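PDB 7BOP: alpha-1,2-mannosyltransferase (Ktr4), putative from Neosartorya fumigata, which is a putative fungal glycosyltransferase of the glycolipid 2-alpha-mannosyltransferase family, built on a GT-A type fold and modelled with guanosine-5'-diphosphate and manganese. Local coordinates for residues A[50-59]-A[95-103]; A[237-248]-A[294-303]. All coordinates share one frame; numbering follows the deposited sequence.

Contact 1. Residues A[50-59]-A[95-103]. With NA (sodium ion), chain I.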
loop_
_atom_site.group_PDB
_atom_site.type_symbol
_atom_site.label_atom_id
_atom_site.label_comp_id
_atom_site.label_asym_id
_atom_site.label_seq_id
_atom_site.Cartn_x
_atom_site.Cartn_y
_atom_site.Cartn_z
ATOM N N TRP A 50 -6.434 -13.478 -17.754
ATOM C CA TRP A 50 -7.065 -12.703 -18.817
ATOM C C TRP A 50 -5.996 -11.937 -19.581
ATOM O O TRP A 50 -5.298 -11.100 -18.997
ATOM C CB TRP A 50 -8.112 -11.767 -18.221
ATOM C CG TRP A 50 -9.249 -12.522 -17.644
ATOM C CD1 TRP A 50 -9.386 -12.957 -16.356
ATOM C CD2 TRP A 50 -10.396 -12.991 -18.351
ATOM N NE1 TRP A 50 -10.572 -13.645 -16.209
ATOM C CE2 TRP A 50 -11.206 -13.688 -17.425
ATOM C CE3 TRP A 50 -10.823 -12.885 -19.682
ATOM C CZ2 TRP A 50 -12.426 -14.285 -17.790
ATOM C CZ3 TRP A 50 -12.039 -13.472 -20.049
ATOM C CH2 TRP A 50 -12.827 -14.160 -19.103
ATOM N N ARG A 51 -5.869 -12.243 -20.880
ATOM C CA ARG A 51 -4.856 -11.659 -21.771
ATOM C C ARG A 51 -5.415 -10.545 -22.647
ATOM O O ARG A 51 -6.570 -10.601 -23.065
ATOM C CB ARG A 51 -4.303 -12.722 -22.727
ATOM C CG ARG A 51 -3.834 -14.017 -22.087
ATOM C CD ARG A 51 -2.596 -13.770 -21.275
ATOM N NE ARG A 51 -2.025 -15.003 -20.740
ATOM C CZ ARG A 51 -0.945 -15.037 -19.965
ATOM N NH1 ARG A 51 -0.328 -13.902 -19.630
ATOM N NH2 ARG A 51 -0.483 -16.204 -19.520
ATOM N N ALA A 52 -4.574 -9.564 -22.958
ATOM C CA ALA A 52 -4.964 -8.465 -23.842
ATOM C C ALA A 52 -5.127 -8.913 -25.301
ATOM O O ALA A 52 -5.948 -8.349 -26.031
ATOM C CB ALA A 52 -3.955 -7.333 -23.767
ATOM N N ASP A 53 -4.345 -9.906 -25.717
ATOM C CA ASP A 53 -4.304 -10.315 -27.125
ATOM C C ASP A 53 -5.516 -11.131 -27.584
ATOM O O ASP A 53 -5.731 -11.236 -28.779
ATOM C CB ASP A 53 -2.998 -11.044 -27.476
ATOM C CG ASP A 53 -2.659 -12.137 -26.497
ATOM O OD1 ASP A 53 -2.147 -11.797 -25.402
ATOM O OD2 ASP A 53 -2.903 -13.319 -26.806
ATOM N N ASP A 54 -6.311 -11.694 -26.671
ATOM C CA ASP A 54 -7.544 -12.381 -27.085
ATOM C C ASP A 54 -8.798 -11.893 -26.353
ATOM O O ASP A 54 -9.784 -12.623 -26.227
ATOM C CB ASP A 54 -7.374 -13.909 -27.005
ATOM C CG ASP A 54 -7.055 -14.392 -25.618
ATOM O OD1 ASP A 54 -6.979 -13.553 -24.702
ATOM O OD2 ASP A 54 -6.885 -15.614 -25.450
ATOM N N ASN A 55 -8.758 -10.646 -25.894
ATOM C CA ASN A 55 -9.930 -9.964 -25.350
ATOM C C ASN A 55 -10.030 -8.562 -25.901
ATOM O O ASN A 55 -9.044 -8.005 -26.395
ATOM C CB ASN A 55 -9.852 -9.880 -23.823
ATOM C CG ASN A 55 -10.174 -11.199 -23.162
ATOM O OD1 ASN A 55 -11.337 -11.573 -23.067
ATOM N ND2 ASN A 55 -9.146 -11.918 -22.719
ATOM N N ASP A 56 -11.225 -7.998 -25.778
ATOM C CA ASP A 56 -11.464 -6.604 -26.095
ATOM C C ASP A 56 -11.067 -5.727 -24.900
ATOM O O ASP A 56 -11.835 -5.571 -23.971
ATOM C CB ASP A 56 -12.948 -6.404 -26.431
ATOM C CG ASP A 56 -13.296 -4.969 -26.744
ATOM O OD1 ASP A 56 -12.382 -4.114 -26.855
ATOM O OD2 ASP A 56 -14.514 -4.704 -26.888
ATOM N N TYR A 57 -9.871 -5.156 -24.950
ATOM C CA TYR A 57 -9.419 -4.174 -23.970
ATOM C C TYR A 57 -9.200 -2.807 -24.625
ATOM O O TYR A 57 -8.442 -1.982 -24.115
ATOM C CB TYR A 57 -8.146 -4.666 -23.261
ATOM C CG TYR A 57 -8.402 -5.646 -22.127
ATOM C CD1 TYR A 57 -8.842 -5.203 -20.880
ATOM C CD2 TYR A 57 -8.164 -7.004 -22.287
ATOM C CE1 TYR A 57 -9.065 -6.099 -19.831
ATOM C CE2 TYR A 57 -8.374 -7.910 -21.249
ATOM C CZ TYR A 57 -8.817 -7.453 -20.022
ATOM O OH TYR A 57 -9.018 -8.352 -19.004
ATOM N N ALA A 58 -9.896 -2.538 -25.733
ATOM C CA ALA A 58 -9.803 -1.233 -26.389
ATOM C C ALA A 58 -10.229 -0.124 -25.416
ATOM O O ALA A 58 -11.192 -0.294 -24.664
ATOM C CB ALA A 58 -10.655 -1.193 -27.661
ATOM N N PRO A 59 -9.507 1.009 -25.425
ATOM C CA PRO A 59 -9.737 2.049 -24.414
ATOM C C PRO A 59 -11.142 2.663 -24.428
ATOM O O PRO A 59 -11.642 3.055 -23.373
ATOM C CB PRO A 59 -8.676 3.107 -24.732
ATOM C CG PRO A 59 -8.240 2.831 -26.119
ATOM C CD PRO A 59 -8.450 1.379 -26.378
ATOM N N ASN A 95 -0.667 -0.933 -18.467
ATOM C CA ASN A 95 -1.966 -0.344 -18.799
ATOM C C ASN A 95 -2.172 0.038 -20.283
ATOM O O ASN A 95 -3.324 0.242 -20.696
ATOM C CB ASN A 95 -2.300 0.842 -17.906
ATOM C CG ASN A 95 -3.801 1.086 -17.807
ATOM O OD1 ASN A 95 -4.576 0.155 -17.599
ATOM N ND2 ASN A 95 -4.215 2.331 -17.933
ATOM N N SER A 96 -1.107 0.123 -21.082
ATOM C CA SER A 96 -1.295 0.370 -22.522
ATOM C C SER A 96 -2.037 -0.786 -23.185
ATOM O O SER A 96 -2.664 -0.592 -24.213
ATOM C CB SER A 96 0.022 0.628 -23.235
ATOM O OG SER A 96 0.841 -0.505 -23.175
ATOM N N LYS A 97 -1.976 -1.977 -22.582
ATOM C CA LYS A 97 -2.674 -3.153 -23.095
ATOM C C LYS A 97 -4.086 -3.312 -22.527
ATOM O O LYS A 97 -4.983 -3.804 -23.209
ATOM C CB LYS A 97 -1.860 -4.415 -22.794
ATOM C CG LYS A 97 -0.448 -4.392 -23.361
ATOM C CD LYS A 97 0.418 -5.492 -22.765
ATOM C CE LYS A 97 0.775 -5.219 -21.300
ATOM N NZ LYS A 97 2.108 -5.770 -20.954
ATOM N N PHE A 98 -4.283 -2.932 -21.268
ATOM C CA PHE A 98 -5.554 -3.177 -20.587
ATOM C C PHE A 98 -6.448 -1.943 -20.486
ATOM O O PHE A 98 -7.671 -2.077 -20.434
ATOM C CB PHE A 98 -5.273 -3.828 -19.224
ATOM C CG PHE A 98 -4.641 -5.178 -19.350
ATOM C CD1 PHE A 98 -5.397 -6.266 -19.756
ATOM C CD2 PHE A 98 -3.280 -5.359 -19.121
ATOM C CE1 PHE A 98 -4.830 -7.515 -19.902
ATOM C CE2 PHE A 98 -2.704 -6.605 -19.270
ATOM C CZ PHE A 98 -3.478 -7.687 -19.658
ATOM N N ASN A 99 -5.839 -0.756 -20.457
ATOM C CA ASN A 99 -6.552 0.519 -20.536
ATOM C C ASN A 99 -7.606 0.736 -19.453
ATOM O O ASN A 99 -8.728 1.175 -19.731
ATOM C CB ASN A 99 -7.154 0.697 -21.935
ATOM C CG ASN A 99 -6.095 0.704 -23.003
ATOM O OD1 ASN A 99 -5.287 1.624 -23.067
ATOM N ND2 ASN A 99 -6.070 -0.324 -23.824
ATOM N N TYR A 100 -7.239 0.412 -18.211
ATOM C CA TYR A 100 -8.065 0.766 -17.069
ATOM C C TYR A 100 -7.970 2.282 -16.822
ATOM O O TYR A 100 -6.940 2.903 -17.116
ATOM C CB TYR A 100 -7.653 -0.049 -15.827
ATOM C CG TYR A 100 -8.269 -1.415 -15.779
ATOM C CD1 TYR A 100 -9.517 -1.604 -15.190
ATOM C CD2 TYR A 100 -7.626 -2.524 -16.333
ATOM C CE1 TYR A 100 -10.101 -2.854 -15.141
ATOM C CE2 TYR A 100 -8.209 -3.781 -16.293
ATOM C CZ TYR A 100 -9.444 -3.940 -15.689
ATOM O OH TYR A 100 -10.025 -5.169 -15.628
ATOM N N PRO A 101 -9.047 2.890 -16.305
ATOM C CA PRO A 101 -9.030 4.338 -16.081
ATOM C C PRO A 101 -8.134 4.768 -14.914
ATOM O O PRO A 101 -7.895 3.975 -13.988
ATOM C CB PRO A 101 -10.480 4.653 -15.747
ATOM C CG PRO A 101 -10.991 3.407 -15.119
ATOM C CD PRO A 101 -10.284 2.271 -15.791
ATOM N N TRP A 102 -7.645 6.010 -14.994
ATOM C CA TRP A 102 -6.928 6.669 -13.905
ATOM C C TRP A 102 -7.864 7.643 -13.201
ATOM O O TRP A 102 -8.532 8.462 -13.863
ATOM C CB TRP A 102 -5.734 7.462 -14.419
ATOM C CG TRP A 102 -4.594 6.685 -14.949
ATOM C CD1 TRP A 102 -4.470 6.160 -16.208
ATOM C CD2 TRP A 102 -3.372 6.384 -14.265
ATOM N NE1 TRP A 102 -3.254 5.545 -16.340
ATOM C CE2 TRP A 102 -2.558 5.666 -15.164
ATOM C CE3 TRP A 102 -2.892 6.642 -12.976
ATOM C CZ2 TRP A 102 -1.283 5.198 -14.815
ATOM C CZ3 TRP A 102 -1.624 6.183 -12.628
ATOM C CH2 TRP A 102 -0.836 5.467 -13.543
ATOM N N ILE A 103 -7.916 7.562 -11.869
ATOM C CA ILE A 103 -8.652 8.517 -11.050
ATOM C C ILE A 103 -7.669 9.191 -10.092
ATOM O O ILE A 103 -7.087 8.538 -9.204
ATOM C CB ILE A 103 -9.818 7.856 -10.288
ATOM C CG1 ILE A 103 -10.679 7.022 -11.242
ATOM C CG2 ILE A 103 -10.687 8.908 -9.619
ATOM C CD1 ILE A 103 -11.809 6.269 -10.589
HETATM NA NA NA I . -7.252 -7.269 -27.503
HETATM O O HOH W 1 -7.667 -5.014 -26.890
HETATM O O HOH W 2 -10.392 3.335 -20.604
HETATM O O HOH W 3 -5.439 -6.921 -28.879
#
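Tyr57 O accepts from the side-chain amide of Asn99, with Asn99 ND2 to Tyr57 O at 2.9 Å and a fairly straight N-H...O angle of 156°. The bond fastens a long loop, which leads into strand 69-74 of the GT-A fold, to the C-terminal end of helix 80-98. Asn99 is the first residue past that helix and has positive phi. Its CB packs against Pro59 CA, and the two side chains lie side by side. Tyr57 and Phe98 form a T-shaped pair, planes at 86°. Phe98 CG is anti to the carbonyl carbon (chi1 -64°), which turns the ring edge to Tyr57: CD1 stands over the middle of the Tyr57 ring. Tyr57 OH and Tyr100 OH are both hydrogen-bonded to Asp206 OD2. Ala52 CB lies over a face of the Phe98 ring and touches Lys97 CB at 3.7 Å. Lys97 NZ is hydrogen-bonded to Val203 O and forms a salt bridge with Asp204. The loop's type I turn from Ala52 to Asn55 carries a sodium ion. Ala52 O and Asn55 O each bind the sodium at 2.2 Å. A water on the sodium also accepts from Tyr57 N, at 2.9 Å from that nitrogen.

Contact 2. Residues A[237-248]-A[294-303]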
loop_
_atom_site.group_PDB
_atom_site.type_symbol
_atom_site.label_atom_id
_atom_site.label_comp_id
_atom_site.label_asym_id
_atom_site.label_seq_id
_atom_site.Cartn_x
_atom_site.Cartn_y
_atom_site.Cartn_z
ATOM N N GLU A 237 -4.235 0.294 21.209
ATOM C CA GLU A 237 -5.585 0.685 20.774
ATOM C C GLU A 237 -6.271 -0.413 19.974
ATOM O O GLU A 237 -7.472 -0.655 20.138
ATOM C CB GLU A 237 -5.560 1.992 19.981
ATOM C CG GLU A 237 -5.272 3.227 20.826
ATOM C CD GLU A 237 -6.356 3.550 21.851
ATOM O OE1 GLU A 237 -7.474 2.969 21.778
ATOM O OE2 GLU A 237 -6.091 4.404 22.731
ATOM N N THR A 238 -5.504 -1.103 19.134
ATOM C CA THR A 238 -6.006 -2.264 18.385
ATOM C C THR A 238 -6.529 -3.367 19.322
ATOM O O THR A 238 -7.623 -3.914 19.113
ATOM C CB THR A 238 -4.906 -2.809 17.442
ATOM O OG1 THR A 238 -4.513 -1.772 16.521
ATOM C CG2 THR A 238 -5.379 -4.046 16.673
ATOM N N LYS A 239 -5.742 -3.693 20.344
ATOM C CA LYS A 239 -6.160 -4.695 21.334
ATOM C C LYS A 239 -7.442 -4.303 22.084
ATOM O O LYS A 239 -8.261 -5.171 22.385
ATOM C CB LYS A 239 -5.040 -4.992 22.325
ATOM C CG LYS A 239 -3.921 -5.840 21.736
ATOM C CD LYS A 239 -2.675 -5.815 22.622
ATOM C CE LYS A 239 -2.878 -6.543 23.917
ATOM N NZ LYS A 239 -1.661 -6.512 24.754
ATOM N N LYS A 240 -7.600 -3.012 22.374
ATOM C CA LYS A 240 -8.836 -2.487 22.963
ATOM C C LYS A 240 -10.036 -2.717 22.037
ATOM O O LYS A 240 -11.086 -3.204 22.466
ATOM C CB LYS A 240 -8.698 -0.994 23.290
ATOM C CG LYS A 240 -7.753 -0.710 24.459
ATOM C CD LYS A 240 -7.335 0.742 24.528
ATOM C CE LYS A 240 -8.493 1.669 24.858
ATOM N NZ LYS A 240 -8.066 3.097 24.922
ATOM N N PHE A 241 -9.860 -2.385 20.761
ATOM C CA PHE A 241 -10.883 -2.641 19.760
ATOM C C PHE A 241 -11.271 -4.121 19.681
ATOM O O PHE A 241 -12.467 -4.459 19.633
ATOM C CB PHE A 241 -10.414 -2.148 18.393
ATOM C CG PHE A 241 -11.409 -2.381 17.306
ATOM C CD1 PHE A 241 -12.546 -1.594 17.226
ATOM C CD2 PHE A 241 -11.226 -3.405 16.382
ATOM C CE1 PHE A 241 -13.482 -1.805 16.229
ATOM C CE2 PHE A 241 -12.166 -3.631 15.389
ATOM C CZ PHE A 241 -13.290 -2.819 15.305
ATOM N N LEU A 242 -10.266 -5.000 19.668
ATOM C CA LEU A 242 -10.515 -6.437 19.598
ATOM C C LEU A 242 -11.260 -6.960 20.828
ATOM O O LEU A 242 -12.164 -7.782 20.685
ATOM C CB LEU A 242 -9.223 -7.236 19.400
ATOM C CG LEU A 242 -8.494 -7.108 18.060
ATOM C CD1 LEU A 242 -7.144 -7.784 18.155
ATOM C CD2 LEU A 242 -9.299 -7.703 16.914
ATOM N N ALA A 243 -10.896 -6.481 22.016
ATOM C CA ALA A 243 -11.585 -6.882 23.255
ATOM C C ALA A 243 -13.066 -6.481 23.243
ATOM O O ALA A 243 -13.908 -7.211 23.758
ATOM C CB ALA A 243 -10.881 -6.303 24.473
ATOM N N ALA A 244 -13.369 -5.336 22.640
ATOM C CA ALA A 244 -14.747 -4.883 22.450
ATOM C C ALA A 244 -15.500 -5.600 21.317
ATOM O O ALA A 244 -16.733 -5.571 21.293
ATOM C CB ALA A 244 -14.770 -3.381 22.216
ATOM N N ASN A 245 -14.775 -6.221 20.384
ATOM C CA ASN A 245 -15.377 -6.890 19.216
ATOM C C ASN A 245 -14.749 -8.270 18.957
ATOM O O ASN A 245 -14.099 -8.476 17.935
ATOM C CB ASN A 245 -15.230 -5.988 17.984
ATOM C CG ASN A 245 -15.850 -4.616 18.180
ATOM O OD1 ASN A 245 -17.037 -4.425 17.945
ATOM N ND2 ASN A 245 -15.043 -3.650 18.601
ATOM N N PRO A 246 -14.939 -9.226 19.882
ATOM C CA PRO A 246 -14.250 -10.515 19.772
ATOM C C PRO A 246 -14.648 -11.401 18.584
ATOM O O PRO A 246 -13.881 -12.290 18.222
ATOM C CB PRO A 246 -14.575 -11.219 21.109
ATOM C CG PRO A 246 -15.765 -10.507 21.653
ATOM C CD PRO A 246 -15.683 -9.099 21.152
ATOM N N SER A 247 -15.803 -11.161 17.969
ATOM C CA SER A 247 -16.197 -11.924 16.789
ATOM C C SER A 247 -15.508 -11.451 15.501
ATOM O O SER A 247 -15.606 -12.121 14.484
ATOM C CB SER A 247 -17.719 -11.878 16.602
ATOM O OG SER A 247 -18.158 -10.584 16.227
ATOM N N TYR A 248 -14.843 -10.299 15.529
ATOM C CA TYR A 248 -14.241 -9.745 14.312
ATOM C C TYR A 248 -12.961 -10.445 13.846
ATOM O O TYR A 248 -12.703 -10.488 12.652
ATOM C CB TYR A 248 -13.987 -8.250 14.492
ATOM C CG TYR A 248 -15.210 -7.355 14.431
ATOM C CD1 TYR A 248 -16.529 -7.872 14.388
ATOM C CD2 TYR A 248 -15.053 -5.978 14.436
ATOM C CE1 TYR A 248 -17.626 -7.024 14.331
ATOM C CE2 TYR A 248 -16.140 -5.128 14.394
ATOM C CZ TYR A 248 -17.422 -5.652 14.341
ATOM O OH TYR A 248 -18.483 -4.789 14.286
ATOM N N GLU A 294 -17.775 -4.064 7.581
ATOM C CA GLU A 294 -18.071 -3.773 8.977
ATOM C C GLU A 294 -16.812 -3.767 9.835
ATOM O O GLU A 294 -16.584 -2.838 10.593
ATOM C CB GLU A 294 -19.047 -4.817 9.547
ATOM C CG GLU A 294 -19.488 -4.534 10.979
ATOM C CD GLU A 294 -20.352 -5.637 11.593
ATOM O OE1 GLU A 294 -20.912 -6.473 10.852
ATOM O OE2 GLU A 294 -20.454 -5.672 12.839
ATOM N N GLN A 295 -16.017 -4.815 9.707
ATOM C CA GLN A 295 -14.886 -5.037 10.602
ATOM C C GLN A 295 -13.824 -3.959 10.412
ATOM O O GLN A 295 -13.498 -3.233 11.360
ATOM C CB GLN A 295 -14.282 -6.426 10.400
ATOM C CG GLN A 295 -15.176 -7.574 10.857
ATOM C CD GLN A 295 -16.245 -7.965 9.848
ATOM O OE1 GLN A 295 -16.225 -7.544 8.687
ATOM N NE2 GLN A 295 -17.212 -8.757 10.304
ATOM N N TYR A 296 -13.305 -3.837 9.193
ATOM C CA TYR A 296 -12.250 -2.861 8.938
ATOM C C TYR A 296 -12.713 -1.442 9.229
ATOM O O TYR A 296 -11.987 -0.663 9.856
ATOM C CB TYR A 296 -11.675 -2.927 7.518
ATOM C CG TYR A 296 -10.577 -1.897 7.377
ATOM C CD1 TYR A 296 -10.870 -0.594 6.974
ATOM C CD2 TYR A 296 -9.262 -2.194 7.750
ATOM C CE1 TYR A 296 -9.890 0.379 6.911
ATOM C CE2 TYR A 296 -8.267 -1.229 7.679
ATOM C CZ TYR A 296 -8.589 0.051 7.254
ATOM O OH TYR A 296 -7.629 1.019 7.190
ATOM N N ASP A 297 -13.895 -1.077 8.747
ATOM C CA ASP A 297 -14.333 0.293 8.914
ATOM C C ASP A 297 -14.598 0.640 10.378
ATOM O O ASP A 297 -14.346 1.764 10.782
ATOM C CB ASP A 297 -15.558 0.604 8.064
ATOM C CG ASP A 297 -15.761 2.084 7.878
ATOM O OD1 ASP A 297 -14.793 2.809 7.548
ATOM O OD2 ASP A 297 -16.899 2.533 8.071
ATOM N N ALA A 298 -15.106 -0.311 11.164
ATOM C CA ALA A 298 -15.244 -0.105 12.616
ATOM C C ALA A 298 -13.868 0.105 13.267
ATOM O O ALA A 298 -13.718 0.958 14.143
ATOM C CB ALA A 298 -15.965 -1.275 13.268
ATOM N N TYR A 299 -12.876 -0.666 12.819
ATOM C CA TYR A 299 -11.487 -0.507 13.265
ATOM C C TYR A 299 -10.978 0.888 12.947
ATOM O O TYR A 299 -10.432 1.571 13.827
ATOM C CB TYR A 299 -10.594 -1.583 12.636
ATOM C CG TYR A 299 -9.120 -1.477 12.977
ATOM C CD1 TYR A 299 -8.689 -1.512 14.304
ATOM C CD2 TYR A 299 -8.149 -1.372 11.973
ATOM C CE1 TYR A 299 -7.339 -1.427 14.621
ATOM C CE2 TYR A 299 -6.793 -1.292 12.288
ATOM C CZ TYR A 299 -6.395 -1.322 13.607
ATOM O OH TYR A 299 -5.051 -1.241 13.933
ATOM N N PHE A 300 -11.184 1.345 11.709
ATOM C CA PHE A 300 -10.759 2.688 11.355
ATOM C C PHE A 300 -11.408 3.736 12.267
ATOM O O PHE A 300 -10.725 4.616 12.783
ATOM C CB PHE A 300 -11.030 3.060 9.892
ATOM C CG PHE A 300 -10.903 4.528 9.655
ATOM C CD1 PHE A 300 -9.648 5.122 9.635
ATOM C CD2 PHE A 300 -12.032 5.340 9.587
ATOM C CE1 PHE A 300 -9.511 6.494 9.481
ATOM C CE2 PHE A 300 -11.902 6.718 9.432
ATOM C CZ PHE A 300 -10.639 7.293 9.381
ATOM N N ASN A 301 -12.726 3.649 12.451
ATOM C CA ASN A 301 -13.426 4.636 13.273
ATOM C C ASN A 301 -12.953 4.638 14.716
ATOM O O ASN A 301 -12.846 5.706 15.313
ATOM C CB ASN A 301 -14.942 4.463 13.201
ATOM C CG ASN A 301 -15.503 4.886 11.862
ATOM O OD1 ASN A 301 -15.107 5.910 11.310
ATOM N ND2 ASN A 301 -16.427 4.105 11.334
ATOM N N HIS A 302 -12.663 3.459 15.261
ATOM C CA HIS A 302 -12.045 3.355 16.579
ATOM C C HIS A 302 -10.716 4.131 16.646
ATOM O O HIS A 302 -10.491 4.944 17.554
ATOM C CB HIS A 302 -11.803 1.890 16.931
ATOM C CG HIS A 302 -11.152 1.694 18.259
ATOM N ND1 HIS A 302 -9.783 1.727 18.430
ATOM C CD2 HIS A 302 -11.679 1.492 19.484
ATOM C CE1 HIS A 302 -9.499 1.551 19.707
ATOM N NE2 HIS A 302 -10.632 1.397 20.369
ATOM N N LEU A 303 -9.845 3.886 15.674
ATOM C CA LEU A 303 -8.552 4.592 15.604
ATOM C C LEU A 303 -8.743 6.101 15.428
ATOM O O LEU A 303 -8.011 6.916 16.011
ATOM C CB LEU A 303 -7.705 4.040 14.459
ATOM C CG LEU A 303 -7.265 2.578 14.536
ATOM C CD1 LEU A 303 -6.399 2.290 13.312
ATOM C CD2 LEU A 303 -6.520 2.228 15.830
#
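Phe241 meets both Tyr299 and His302, and the three rings form an aromatic cluster where two helices pack. The axes of helix segments 237-244 and 294-303 approach to 10.1 Å, and their directions differ by 129°. Phe241 has CG anti to the backbone N (chi1 180°), which carries its ring across to helix 294-306. One face of the ring receives Tyr299 CA as a CH-pi contact. Asn245 ND2 lies over the opposite face, toward the rim, while donating a hydrogen bond to Phe241 O. Ala298 CB meets Phe241 CZ at 3.7 Å. The Phe241 and His302 side chains run alongside with opposite sense, with Phe241 CB almost centred over the imidazole, 3.8 Å from its centroid. His302 ND1 is buried without a partner in the model. The Tyr299 ring is set obliquely to Phe241, planes at 55°, and reaches on so that its OH donates to Thr238 OG1 at 2.7 Å. Beyond the helix end, Tyr248 takes Gln295 CG over one face. Its hydroxyl donates to Glu294 OE2 at 2.6 Å, on the anti side of a carboxylate turned almost perpendicular to the ring. Helix 316-327 packs on both segments: Leu326 on Thr238 and Ile322 on Tyr299. Phe300 points away from helix 234-244 and packs on helix 165-177.

In the fold
The two contacts belong to the same GT-A family protein but have no helix or strand in common. Their centres are 38 Å apart, and their nearest atoms are about 18 Å apart. Contact 1 joins an irregular loop to the junction of helix 80-98 and strand 102-106. Contact 2 joins two helices that meet at a steep angle. Both are partly buried and peripheral, 23 and 21 Å from the centre of the chain. Each has aromatic packing with polar groups beside it. Contact 1 crosses by one bond from a side-chain amide to a backbone carbonyl, while sodium orders the loop's own turn. Contact 2 uses side-chain hydroxyl bonds and buries more surface, 553 against 376 Å².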